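PaaX domain-containing protein, C-domain protein (Mycobacterium tuberculosis, PDB 3KFW) is of unknown function but, as a member of the PaaX family of transcriptional repressors, probably binds DNA through an N-terminal winged-helix domain. Local coordinates at residues His17-Ala23 with Arg55-Arg61; Arg125-Leu129 with Pro199-Leu205; Leu171-Met175 with Val187-Met191; Gln28-Phe33 with Arg229-Thr233; Glu75-Pro79 with Arg216-His220. The contacts are given in a common frame with arbitrary orientation. Where two conformers were deposited one is given. Residues are numbered along the deposited sequence.

Contact 1 (His17-Ala23 with Arg55-Arg61); sequences HPAWATA and RSADGYR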
# COMPACT_ATOMS: atom_id res chain seq x y z
N HIS A 17 32.16 -35.79 7.63
CA HIS A 17 33.29 -34.88 7.47
C HIS A 17 34.01 -34.61 8.81
O HIS A 17 33.37 -34.26 9.77
CB HIS A 17 32.86 -33.58 6.79
CG HIS A 17 34.01 -32.83 6.19
ND1 HIS A 17 34.89 -32.08 6.94
CD2 HIS A 17 34.45 -32.76 4.90
CE1 HIS A 17 35.80 -31.55 6.15
NE2 HIS A 17 35.57 -31.96 4.91
N PRO A 18 35.34 -34.75 8.88
CA PRO A 18 36.37 -34.93 7.82
C PRO A 18 36.68 -36.37 7.41
O PRO A 18 37.56 -36.59 6.58
CB PRO A 18 37.66 -34.34 8.48
CG PRO A 18 37.54 -34.73 9.89
CD PRO A 18 35.99 -34.59 10.20
N ALA A 19 36.03 -37.36 8.02
CA ALA A 19 36.25 -38.75 7.59
C ALA A 19 35.84 -38.96 6.09
O ALA A 19 35.08 -38.17 5.55
CB ALA A 19 35.53 -39.73 8.54
N TRP A 20 36.38 -39.99 5.44
CA TRP A 20 36.19 -40.22 3.98
C TRP A 20 35.44 -41.50 3.95
O TRP A 20 35.59 -42.34 4.86
CB TRP A 20 37.51 -40.51 3.29
CG TRP A 20 38.44 -39.36 3.21
CD1 TRP A 20 39.38 -39.00 4.16
CD2 TRP A 20 38.55 -38.40 2.13
NE1 TRP A 20 40.03 -37.88 3.73
CE2 TRP A 20 39.57 -37.50 2.49
CE3 TRP A 20 37.86 -38.20 0.94
CZ2 TRP A 20 39.94 -36.44 1.66
CZ3 TRP A 20 38.23 -37.14 0.11
CH2 TRP A 20 39.26 -36.27 0.49
N ALA A 21 34.63 -41.64 2.90
CA ALA A 21 33.77 -42.79 2.71
C ALA A 21 34.10 -43.40 1.32
O ALA A 21 34.01 -42.71 0.28
CB ALA A 21 32.33 -42.36 2.79
N THR A 22 34.49 -44.69 1.30
CA THR A 22 34.83 -45.37 0.05
C THR A 22 33.58 -45.62 -0.75
O THR A 22 32.50 -45.83 -0.17
CB THR A 22 35.53 -46.74 0.27
OG1 THR A 22 34.57 -47.74 0.72
CG2 THR A 22 36.72 -46.63 1.29
N ALA A 23 33.72 -45.61 -2.06
CA ALA A 23 32.68 -46.13 -2.97
C ALA A 23 31.96 -47.35 -2.42
O ALA A 23 30.74 -47.37 -2.33
CB ALA A 23 33.29 -46.46 -4.29
N ARG A 55 37.10 -36.03 -3.99
CA ARG A 55 37.57 -37.42 -3.89
C ARG A 55 39.07 -37.57 -3.61
O ARG A 55 39.89 -36.72 -3.93
CB ARG A 55 37.15 -38.26 -5.12
CG ARG A 55 37.90 -38.03 -6.41
CD ARG A 55 37.41 -39.00 -7.48
NE ARG A 55 37.84 -38.67 -8.85
CZ ARG A 55 38.48 -37.55 -9.21
NH1 ARG A 55 38.73 -36.62 -8.30
NH2 ARG A 55 38.85 -37.33 -10.48
N SER A 56 39.43 -38.69 -3.00
CA SER A 56 40.83 -38.94 -2.79
C SER A 56 41.02 -40.43 -2.90
O SER A 56 40.06 -41.14 -3.14
CB SER A 56 41.20 -38.44 -1.39
OG SER A 56 40.67 -39.32 -0.43
N ALA A 57 42.24 -40.90 -2.71
CA ALA A 57 42.52 -42.33 -2.58
C ALA A 57 41.68 -42.98 -1.48
O ALA A 57 41.31 -44.15 -1.61
CB ALA A 57 43.97 -42.57 -2.34
N ASP A 58 41.33 -42.25 -0.43
CA ASP A 58 40.47 -42.86 0.63
C ASP A 58 38.95 -42.78 0.38
O ASP A 58 38.15 -43.35 1.16
CB ASP A 58 40.85 -42.35 2.01
CG ASP A 58 42.31 -42.55 2.33
OD1 ASP A 58 42.82 -43.68 2.39
OD2 ASP A 58 43.00 -41.54 2.51
N GLY A 59 38.56 -42.07 -0.68
CA GLY A 59 37.20 -42.14 -1.22
C GLY A 59 36.55 -40.78 -1.37
O GLY A 59 37.00 -39.95 -2.15
N TYR A 60 35.49 -40.53 -0.60
CA TYR A 60 34.67 -39.34 -0.78
C TYR A 60 34.27 -38.72 0.58
O TYR A 60 34.08 -39.43 1.58
CB TYR A 60 33.41 -39.72 -1.56
CG TYR A 60 33.64 -40.34 -2.95
CD1 TYR A 60 33.74 -39.53 -4.08
CD2 TYR A 60 33.74 -41.73 -3.12
CE1 TYR A 60 33.94 -40.08 -5.34
CE2 TYR A 60 33.94 -42.32 -4.44
CZ TYR A 60 34.03 -41.49 -5.54
OH TYR A 60 34.27 -41.99 -6.85
N ARG A 61 34.21 -37.39 0.60
CA ARG A 61 33.71 -36.66 1.73
C ARG A 61 33.19 -35.32 1.14
O ARG A 61 33.50 -35.00 -0.02
CB ARG A 61 34.77 -36.44 2.82
CG ARG A 61 35.75 -35.38 2.49
CD ARG A 61 36.72 -35.06 3.63
NE ARG A 61 37.76 -34.15 3.18
CZ ARG A 61 38.82 -33.78 3.90
NH1 ARG A 61 38.95 -34.22 5.15
NH2 ARG A 61 39.73 -32.93 3.40
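Trp20 sets the shape of this contact. Its indole, in the m rotamer (chi1 -68°, chi2 88°), is covered on opposite faces: Ser56 CB lies 3.7 Å from the centroid of the Trp20 six-membered ring on one side and Arg61 CG 3.9 Å on the other, both CH-pi contacts. Arg61, p at chi1 and extended beyond, runs its guanidinium between Trp20 and the His17 imidazole and hydrogen-bonds from NH1 to Pro18 O (3.1 Å), the carbonyl just after the cis His17-Pro18 peptide. Ser56 is also p, which turns OG back to accept from Asp58 N (3.0 Å) in an ST turn, inside the type I turn Ser56-Gly59. Gly59 has phi 127°, and a CB there would collide with Ala21 O. Tyr60 CB points away from the loop; the ring packs on Leu44 and Val48 of helix 37-49, its edge near Ala23 (Tyr60 CE2 to Ala23 CB 4.2 Å). The Tyr60 backbone pairs with Ala21: Ala21 N to Tyr60 O 2.6 Å, Tyr60 N to Ala21 O 2.8 Å. This single antiparallel bridge ties the loop before helix 23-30, whose N-cap is Thr22, to the two-stranded hairpin, consistent with the wing of a winged helix-turn-helix domain.

Contact 2 (Arg125-Leu129 with Pro199-Leu205); sequences RPDNL and PMLPAEL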
# COMPACT_ATOMS: atom_id res chain seq x y z
N ARG A 125 9.01 -8.87 13.75
CA ARG A 125 9.26 -10.12 14.46
C ARG A 125 9.81 -9.76 15.83
O ARG A 125 10.24 -8.63 16.02
CB ARG A 125 10.22 -11.06 13.69
CG ARG A 125 11.65 -10.58 13.65
CD ARG A 125 12.61 -11.68 14.05
NE ARG A 125 12.02 -12.98 13.73
CZ ARG A 125 11.68 -13.89 14.62
NH1 ARG A 125 11.88 -13.67 15.89
NH2 ARG A 125 11.13 -15.02 14.21
N PRO A 126 9.76 -10.69 16.80
CA PRO A 126 10.37 -10.38 18.10
C PRO A 126 11.88 -10.18 17.96
O PRO A 126 12.47 -10.74 17.05
CB PRO A 126 10.06 -11.61 18.94
CG PRO A 126 8.90 -12.26 18.27
CD PRO A 126 8.99 -11.95 16.82
N ASP A 127 12.54 -9.42 18.83
CA ASP A 127 13.96 -9.20 18.61
C ASP A 127 14.85 -10.28 19.22
O ASP A 127 16.03 -10.03 19.46
CB ASP A 127 14.38 -7.80 19.07
CG ASP A 127 14.42 -7.67 20.56
OD1 ASP A 127 13.92 -8.58 21.23
OD2 ASP A 127 14.96 -6.65 21.08
N ASN A 128 14.28 -11.47 19.46
CA ASN A 128 15.02 -12.62 20.02
C ASN A 128 16.04 -13.27 19.04
O ASN A 128 16.97 -13.91 19.47
CB ASN A 128 14.05 -13.68 20.60
CG ASN A 128 13.15 -14.32 19.54
OD1 ASN A 128 12.67 -13.65 18.63
ND2 ASN A 128 12.95 -15.63 19.64
N LEU A 129 15.82 -13.11 17.73
CA LEU A 129 16.85 -13.30 16.70
C LEU A 129 17.62 -12.00 16.49
O LEU A 129 17.01 -10.92 16.49
CB LEU A 129 16.21 -13.68 15.35
CG LEU A 129 15.48 -15.00 15.16
CD1 LEU A 129 15.08 -15.18 13.70
CD2 LEU A 129 16.35 -16.19 15.68
N PRO A 199 8.59 -19.69 12.81
CA PRO A 199 8.73 -18.29 13.20
C PRO A 199 9.62 -18.06 14.41
O PRO A 199 9.89 -16.91 14.73
CB PRO A 199 7.29 -17.83 13.44
CG PRO A 199 6.53 -19.06 13.65
CD PRO A 199 7.18 -20.10 12.83
N MSE A 200 10.10 -19.14 15.05
CA MSE A 200 11.17 -19.04 16.06
C MSE A 200 10.75 -18.13 17.17
O MSE A 200 11.51 -17.22 17.52
CB MSE A 200 12.38 -18.42 15.41
CG MSE A 200 13.62 -19.05 15.78
SE MSE A 200 13.43 -20.83 15.07
CE MSE A 200 14.26 -20.60 13.33
N LEU A 201 9.54 -18.35 17.69
CA LEU A 201 8.93 -17.43 18.62
C LEU A 201 9.54 -17.63 20.01
O LEU A 201 9.87 -18.75 20.38
CB LEU A 201 7.40 -17.65 18.67
CG LEU A 201 6.50 -17.18 17.50
CD1 LEU A 201 5.06 -17.56 17.70
CD2 LEU A 201 6.55 -15.67 17.29
N PRO A 202 9.65 -16.55 20.80
CA PRO A 202 10.11 -16.77 22.17
C PRO A 202 9.08 -17.51 23.02
O PRO A 202 7.87 -17.34 22.80
CB PRO A 202 10.24 -15.35 22.70
CG PRO A 202 9.19 -14.58 21.97
CD PRO A 202 9.02 -15.22 20.63
N ALA A 203 9.56 -18.31 23.98
CA ALA A 203 8.76 -18.97 25.04
C ALA A 203 7.36 -18.41 25.32
O ALA A 203 6.38 -19.09 25.11
CB ALA A 203 9.53 -19.02 26.32
N GLU A 204 7.28 -17.15 25.75
CA GLU A 204 6.02 -16.51 26.18
C GLU A 204 4.94 -16.47 25.12
O GLU A 204 3.77 -16.23 25.43
CB GLU A 204 6.26 -15.06 26.60
CG GLU A 204 7.22 -14.87 27.74
CD GLU A 204 8.71 -14.86 27.32
OE1 GLU A 204 9.25 -15.88 26.76
OE2 GLU A 204 9.35 -13.81 27.56
N LEU A 205 5.32 -16.65 23.85
CA LEU A 205 4.35 -16.45 22.78
C LEU A 205 3.98 -17.76 22.15
O LEU A 205 3.03 -17.80 21.37
CB LEU A 205 4.85 -15.46 21.71
CG LEU A 205 5.36 -14.13 22.24
CD1 LEU A 205 5.81 -13.29 21.12
CD2 LEU A 205 4.27 -13.37 23.07
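Strand 122-126 ends at Pro126 and the chain turns away through Asp127 and Asn128, while residues 199-205 pass alongside as an irregular linker that closes in a short 3-10 turn at Glu204-Leu205. The contact joins the C-terminal end of inner strand 122-126 of the four-stranded antiparallel sheet in the Cas2-like central domain to the loop between helices 181-195 and 212-234 of the C-terminal domain. The backbones stay apart, with 6.8 Å between the CA atoms of Asn128 and Pro202 at the nearest pairing, so side chains make the bridge. Met200, a selenomethionine, has positive phi and psi (58°/49°), a left-handed kink. Pro126 CG meets Pro202 CD at 3.8 Å, and Leu201 CD2 and Leu205 CD1 at 4.3 Å each, an apolar patch backed by Trp84 and Trp88. Leu129 CD2 packs on Met200 CG at 4.0 Å. Two polar side chains read consecutive carbonyls of the linker. Arg125 curls back with chi2 and chi3 between wells, so that NH1 reaches Pro126 O (3.2 Å) and NE bonds to Arg114 O, while its other terminal nitrogen meets the linker at the carbonyl of Pro199. Asn128 ND2 gives a nearly straight bond to Met200 O (3.0 Å, 171°). The modelled distance from Arg125 NH2 to Pro199 O, 2.3 Å, is very short for a hydrogen bond.

Contact 3 (Leu171-Met175 with Val187-Met191); sequences LLGDM and VAAAM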
# COMPACT_ATOMS: atom_id res chain seq x y z
N LEU A 171 3.14 -34.08 10.11
CA LEU A 171 4.48 -34.61 9.85
C LEU A 171 5.02 -35.55 10.94
O LEU A 171 5.72 -36.51 10.60
CB LEU A 171 5.46 -33.46 9.62
CG LEU A 171 5.26 -32.69 8.32
CD1 LEU A 171 6.04 -31.41 8.34
CD2 LEU A 171 5.60 -33.51 7.09
N LEU A 172 4.71 -35.27 12.21
CA LEU A 172 5.00 -36.20 13.33
C LEU A 172 4.27 -37.55 13.12
O LEU A 172 4.92 -38.60 13.15
CB LEU A 172 4.71 -35.56 14.73
CG LEU A 172 5.69 -34.40 15.13
CD1 LEU A 172 5.18 -33.36 16.18
CD2 LEU A 172 7.17 -34.84 15.47
N GLY A 173 2.95 -37.51 12.89
CA GLY A 173 2.14 -38.68 12.44
C GLY A 173 2.70 -39.42 11.21
O GLY A 173 2.70 -40.66 11.17
N ASP A 174 3.21 -38.67 10.22
CA ASP A 174 3.83 -39.25 9.02
C ASP A 174 5.10 -40.07 9.37
O ASP A 174 5.27 -41.19 8.85
CB ASP A 174 4.20 -38.16 8.01
CG ASP A 174 2.99 -37.60 7.21
OD1 ASP A 174 1.85 -38.13 7.31
OD2 ASP A 174 3.20 -36.60 6.46
N MSE A 175 5.98 -39.50 10.21
CA MSE A 175 7.14 -40.21 10.76
C MSE A 175 6.72 -41.47 11.56
O MSE A 175 7.15 -42.58 11.24
CB MSE A 175 8.02 -39.28 11.60
CG MSE A 175 9.44 -39.86 11.99
SE MSE A 175 10.54 -40.18 10.39
CE MSE A 175 11.69 -38.59 10.39
N VAL A 187 10.05 -38.11 4.89
CA VAL A 187 9.45 -37.34 5.97
C VAL A 187 10.42 -36.34 6.65
O VAL A 187 10.05 -35.19 6.91
CB VAL A 187 8.85 -38.24 7.04
CG1 VAL A 187 8.43 -37.40 8.17
CG2 VAL A 187 7.67 -39.03 6.44
N ALA A 188 11.65 -36.76 6.91
CA ALA A 188 12.67 -35.83 7.39
C ALA A 188 12.92 -34.61 6.50
O ALA A 188 12.99 -33.47 7.02
CB ALA A 188 13.96 -36.58 7.61
N ALA A 189 13.11 -34.81 5.18
CA ALA A 189 13.20 -33.69 4.24
C ALA A 189 11.94 -32.80 4.34
O ALA A 189 12.04 -31.57 4.24
CB ALA A 189 13.47 -34.15 2.78
N ALA A 190 10.76 -33.36 4.56
CA ALA A 190 9.57 -32.48 4.75
C ALA A 190 9.71 -31.63 6.01
O ALA A 190 9.30 -30.44 6.03
CB ALA A 190 8.25 -33.28 4.77
N MSE A 191 10.26 -32.24 7.07
CA MSE A 191 10.36 -31.59 8.37
C MSE A 191 11.38 -30.48 8.35
O MSE A 191 11.21 -29.46 9.02
CB MSE A 191 10.77 -32.58 9.46
CG MSE A 191 9.62 -33.36 10.04
SE MSE A 191 10.28 -34.74 11.28
CE MSE A 191 8.49 -35.19 11.85
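Leu171 points at the second helix and opens the contact: its CD2 rests on Ala190 CB at 3.5 Å, and its CB lies 4.1 Å from CE of Met191, a selenomethionine like Met175. The backbone takes part as well, with Leu171 O 3.3 Å from Met191 CE and 3.7 Å from Val187 CG1. Leu172 starts away from the partner, yet its CD2 comes back to within 3.9 Å of the Met191 CE atom. The two segments belong to an antiparallel helical hairpin, helices 161-177 and 181-195 of the PaaX C-terminal domain, whose axes here approach to 9.9 Å at 162°; helix 212-234 covers one flank through Leu215, Ala218 and Phe222. Asp174, exposed, follows after Gly173 and points its CB toward the second helix, 3.9 Å from Val187 CG2. At Met175 the side chain reaches across: CB sits 3.9 Å from Val187 CG1 and 4.1 Å from Met191 CE, and CE touches Ala188 CB at 4.1 Å.

Contact 4 (Gln28-Phe33 with Arg229-Thr233); sequences QLTADF and RRDAT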
# COMPACT_ATOMS: atom_id res chain seq x y z
N GLN A 28 27.08 -49.74 -0.13
CA GLN A 28 26.38 -50.44 0.94
C GLN A 28 25.31 -49.61 1.65
O GLN A 28 24.21 -50.07 1.86
CB GLN A 28 27.39 -51.02 1.93
CG GLN A 28 28.22 -52.11 1.29
CD GLN A 28 29.37 -52.61 2.15
OE1 GLN A 28 29.28 -53.70 2.72
NE2 GLN A 28 30.47 -51.83 2.23
N LEU A 29 25.63 -48.36 1.97
CA LEU A 29 24.69 -47.51 2.70
C LEU A 29 23.59 -46.96 1.81
O LEU A 29 22.54 -46.51 2.28
CB LEU A 29 25.46 -46.34 3.32
CG LEU A 29 26.42 -46.70 4.46
CD1 LEU A 29 27.68 -45.77 4.57
CD2 LEU A 29 25.61 -46.74 5.74
N THR A 30 23.83 -47.00 0.51
CA THR A 30 22.95 -46.35 -0.45
C THR A 30 21.86 -47.27 -1.01
O THR A 30 20.96 -46.80 -1.70
CB THR A 30 23.79 -45.76 -1.60
OG1 THR A 30 23.11 -44.66 -2.19
CG2 THR A 30 24.10 -46.82 -2.68
N ALA A 31 21.94 -48.57 -0.69
CA ALA A 31 21.15 -49.64 -1.36
C ALA A 31 19.79 -49.96 -0.72
O ALA A 31 18.85 -50.42 -1.39
CB ALA A 31 21.99 -50.93 -1.45
N ASP A 32 19.68 -49.74 0.58
CA ASP A 32 18.42 -49.90 1.30
C ASP A 32 17.48 -48.80 0.80
O ASP A 32 16.28 -48.83 1.05
CB ASP A 32 18.65 -49.74 2.80
CG ASP A 32 20.05 -50.23 3.25
OD1 ASP A 32 21.14 -49.82 2.67
OD2 ASP A 32 20.05 -51.04 4.21
N PHE A 33 18.06 -47.82 0.10
CA PHE A 33 17.32 -46.73 -0.52
C PHE A 33 17.06 -47.07 -1.96
O PHE A 33 16.26 -46.42 -2.62
CB PHE A 33 18.11 -45.45 -0.48
CG PHE A 33 18.24 -44.84 0.87
CD1 PHE A 33 19.32 -45.15 1.68
CD2 PHE A 33 17.33 -43.89 1.30
CE1 PHE A 33 19.50 -44.55 2.91
CE2 PHE A 33 17.47 -43.29 2.54
CZ PHE A 33 18.57 -43.62 3.35
N ARG A 229 24.32 -45.93 11.07
CA ARG A 229 24.43 -46.87 9.94
C ARG A 229 25.80 -46.84 9.28
O ARG A 229 26.28 -47.85 8.76
CB ARG A 229 23.41 -46.51 8.87
CG ARG A 229 22.00 -46.95 9.16
CD ARG A 229 21.06 -46.57 8.04
NE ARG A 229 21.24 -47.40 6.84
CZ ARG A 229 21.66 -46.96 5.65
NH1 ARG A 229 21.97 -45.66 5.46
NH2 ARG A 229 21.77 -47.81 4.63
N ARG A 230 26.41 -45.66 9.30
CA ARG A 230 27.67 -45.40 8.65
C ARG A 230 28.85 -45.77 9.53
O ARG A 230 29.97 -45.88 9.04
CB ARG A 230 27.73 -43.93 8.25
CG ARG A 230 28.91 -43.54 7.44
CD ARG A 230 29.09 -42.06 7.33
NE ARG A 230 29.11 -41.37 8.61
CZ ARG A 230 28.31 -40.35 8.88
NH1 ARG A 230 28.33 -39.75 10.05
NH2 ARG A 230 27.46 -39.94 7.94
N ASP A 231 28.62 -45.99 10.82
CA ASP A 231 29.66 -46.56 11.69
C ASP A 231 29.57 -48.06 11.68
O ASP A 231 30.59 -48.75 11.75
CB ASP A 231 29.52 -46.08 13.14
CG ASP A 231 29.31 -44.58 13.23
OD1 ASP A 231 29.79 -43.84 12.34
OD2 ASP A 231 28.65 -44.13 14.19
N ALA A 232 28.35 -48.58 11.60
CA ALA A 232 28.11 -50.02 11.46
C ALA A 232 28.89 -50.62 10.27
O ALA A 232 29.67 -51.59 10.43
CB ALA A 232 26.62 -50.29 11.31
N THR A 233 28.72 -49.99 9.10
CA THR A 233 29.43 -50.36 7.86
C THR A 233 30.94 -50.07 7.90
O THR A 233 31.74 -50.91 7.46
CB THR A 233 28.80 -49.68 6.64
OG1 THR A 233 27.38 -49.92 6.65
CG2 THR A 233 29.38 -50.22 5.34
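Arg229 holds the contact together with one nitrogen doing double duty: NH2 donates to Leu29 O (2.8 Å, 166°) and forms a salt bridge with Asp32 OD1 (2.9 Å). A second, weak bond runs from Arg229 NH1 to Leu29 O at 3.3 Å, though the position of NH1 is less certain. Leu29 O lies in the last turn of helix 23-30. The Arg229 side chain leaves helix 212-234 in the m rotamer, turns at chi3 (73°), and brings NH1, as modelled, to the edge of the Phe33 ring, 3.7 Å from CE1. Leu29 packs against the arginine: CD2 lies over one face of the guanidinium, 3.8 Å from Arg229 NH1, and CD1 packs on Arg230 CG, also at 3.8 Å. The guanidinium of Arg230 itself leads away to the carbonyls of Val12 and Leu14. Farther out, Thr233 CG2 touches Gln28 NE2 at 3.7 Å, and Thr233 OG1 bonds back to Arg229 O (3.2 Å). The arrangement is an interdomain contact, in which the last helix of the PaaX C-terminal domain docks by an arginine onto helix 23-30 of the N-terminal helix-turn-helix domain.

Contact 5 (Glu75-Pro79 with Arg216-His220); sequences EAMRP and RAAYH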
# COMPACT_ATOMS: atom_id res chain seq x y z
N GLU A 75 22.49 -23.61 11.83
CA GLU A 75 22.32 -22.36 12.59
C GLU A 75 21.07 -21.56 12.12
O GLU A 75 20.77 -20.46 12.62
CB GLU A 75 23.62 -21.53 12.57
CG GLU A 75 23.68 -20.33 13.54
CD GLU A 75 23.09 -20.62 14.91
N ALA A 76 20.34 -22.12 11.15
CA ALA A 76 19.05 -21.57 10.70
C ALA A 76 17.91 -22.32 11.38
O ALA A 76 16.84 -21.76 11.61
CB ALA A 76 18.91 -21.66 9.18
N MSE A 77 18.15 -23.60 11.67
CA MSE A 77 17.21 -24.49 12.39
C MSE A 77 17.35 -24.34 13.91
O MSE A 77 16.42 -24.62 14.65
CB MSE A 77 17.48 -25.95 12.02
CG MSE A 77 16.61 -26.61 10.95
SE MSE A 77 17.10 -28.54 10.93
CE MSE A 77 16.61 -29.01 12.82
N ARG A 78 18.53 -23.97 14.36
CA ARG A 78 18.75 -23.57 15.75
C ARG A 78 19.59 -22.30 15.79
O ARG A 78 20.81 -22.37 16.03
CB ARG A 78 19.40 -24.69 16.58
CG ARG A 78 18.89 -24.63 18.02
CD ARG A 78 17.40 -24.30 17.96
NE ARG A 78 16.82 -23.86 19.22
CZ ARG A 78 16.84 -22.61 19.68
NH1 ARG A 78 16.24 -22.32 20.83
NH2 ARG A 78 17.47 -21.64 19.02
N PRO A 79 18.96 -21.14 15.51
CA PRO A 79 19.63 -19.86 15.46
C PRO A 79 19.61 -19.25 16.83
O PRO A 79 18.53 -19.03 17.37
CB PRO A 79 18.76 -19.02 14.53
CG PRO A 79 17.57 -19.85 14.21
CD PRO A 79 17.54 -20.99 15.15
N ARG A 216 12.14 -30.91 15.72
CA ARG A 216 13.60 -30.99 15.91
C ARG A 216 14.11 -32.34 16.45
O ARG A 216 15.10 -32.88 15.90
CB ARG A 216 14.11 -29.84 16.79
CG ARG A 216 14.13 -28.55 16.06
CD ARG A 216 14.38 -27.34 16.93
NE ARG A 216 14.18 -26.19 16.05
CZ ARG A 216 13.07 -25.43 16.05
NH1 ARG A 216 12.12 -25.67 16.96
NH2 ARG A 216 12.94 -24.42 15.17
N ALA A 217 13.48 -32.89 17.50
CA ALA A 217 13.84 -34.22 18.06
C ALA A 217 13.74 -35.36 17.01
O ALA A 217 14.64 -36.22 16.93
CB ALA A 217 13.02 -34.57 19.31
N ALA A 218 12.68 -35.32 16.20
CA ALA A 218 12.44 -36.34 15.20
C ALA A 218 13.46 -36.21 14.09
O ALA A 218 13.94 -37.23 13.56
CB ALA A 218 11.06 -36.19 14.64
N TYR A 219 13.82 -34.98 13.73
CA TYR A 219 14.86 -34.78 12.73
C TYR A 219 16.19 -35.23 13.29
O TYR A 219 16.93 -35.94 12.59
CB TYR A 219 14.96 -33.34 12.21
CG TYR A 219 16.18 -33.16 11.33
CD1 TYR A 219 17.35 -32.57 11.83
CD2 TYR A 219 16.20 -33.64 10.01
CE1 TYR A 219 18.50 -32.44 11.03
CE2 TYR A 219 17.33 -33.51 9.21
CZ TYR A 219 18.47 -32.92 9.72
OH TYR A 219 19.58 -32.80 8.92
N HIS A 220 16.51 -34.84 14.53
CA HIS A 220 17.80 -35.22 15.10
C HIS A 220 17.89 -36.72 15.37
O HIS A 220 18.98 -37.28 15.29
CB HIS A 220 18.17 -34.35 16.30
CG HIS A 220 18.41 -32.92 15.94
ND1 HIS A 220 17.56 -31.89 16.30
CD2 HIS A 220 19.39 -32.34 15.19
CE1 HIS A 220 18.01 -30.75 15.82
NE2 HIS A 220 19.12 -31.00 15.14
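The end of a helix is met here by an arginine side chain rather than by backbone: Arg216 NE donates to O of Met77 (3.1 Å, 152°), the last helical residue of 64-77, just before Arg78 leaves helical angles. The CA atoms of Met77 and Arg216 are 8.2 Å apart, so long side chains, Arg216 and Met77, span the gap. Arg216, m at chi1, is extended through chi2 and chi3, and its NH2 goes on to a salt bridge with Asp198. Met77, a selenomethionine, supplies most of the apolar contact. Its chain runs out to the C-terminal helix and folds at chi3 (61°), so that CE lies 3.8 Å from Tyr219 CD1, 3.7 Å from His220 CE1 and 4.1 Å from Arg216 CG, while SE stands 4.5 Å from the Tyr219 ring centroid, 29° off its normal: a Met-aromatic contact. His220, one of two conformers, bends back with a weak bond from ND1 to Arg216 O (2.7 Å). Arg78 adds little, its CD 4.2 Å from Arg216 NE. The contact joins the C-terminal end of helix 64-77, which follows the N-terminal hairpin 53-62, to helix 212-234, with helix 181-195 packed against both through Leu195.

Contacts 1 and 4 lie in or against the N-terminal helix-turn-helix domain, their centres about 15 Å apart, while contact 2 sits on the opposite side of the chain's centre, its centre about 41 Å from that of contact 1 and 39 Å from that of contact 4. Contact 5 lies between, its centre about 8 Å from the chain's centre, and touches contact 2, through Met200 against Ala76, Pro79 and Arg216, and contact 3, through Met191 against Ala218. Contacts 4 and 5 share helix 212-234. Along the chain contact 1 crosses contact 4, whose loop encloses contact 5, then 2, then 3. Helix 212-234 and the loop before it thus connect the putative DNA-binding domain with the Cas2-like sheet.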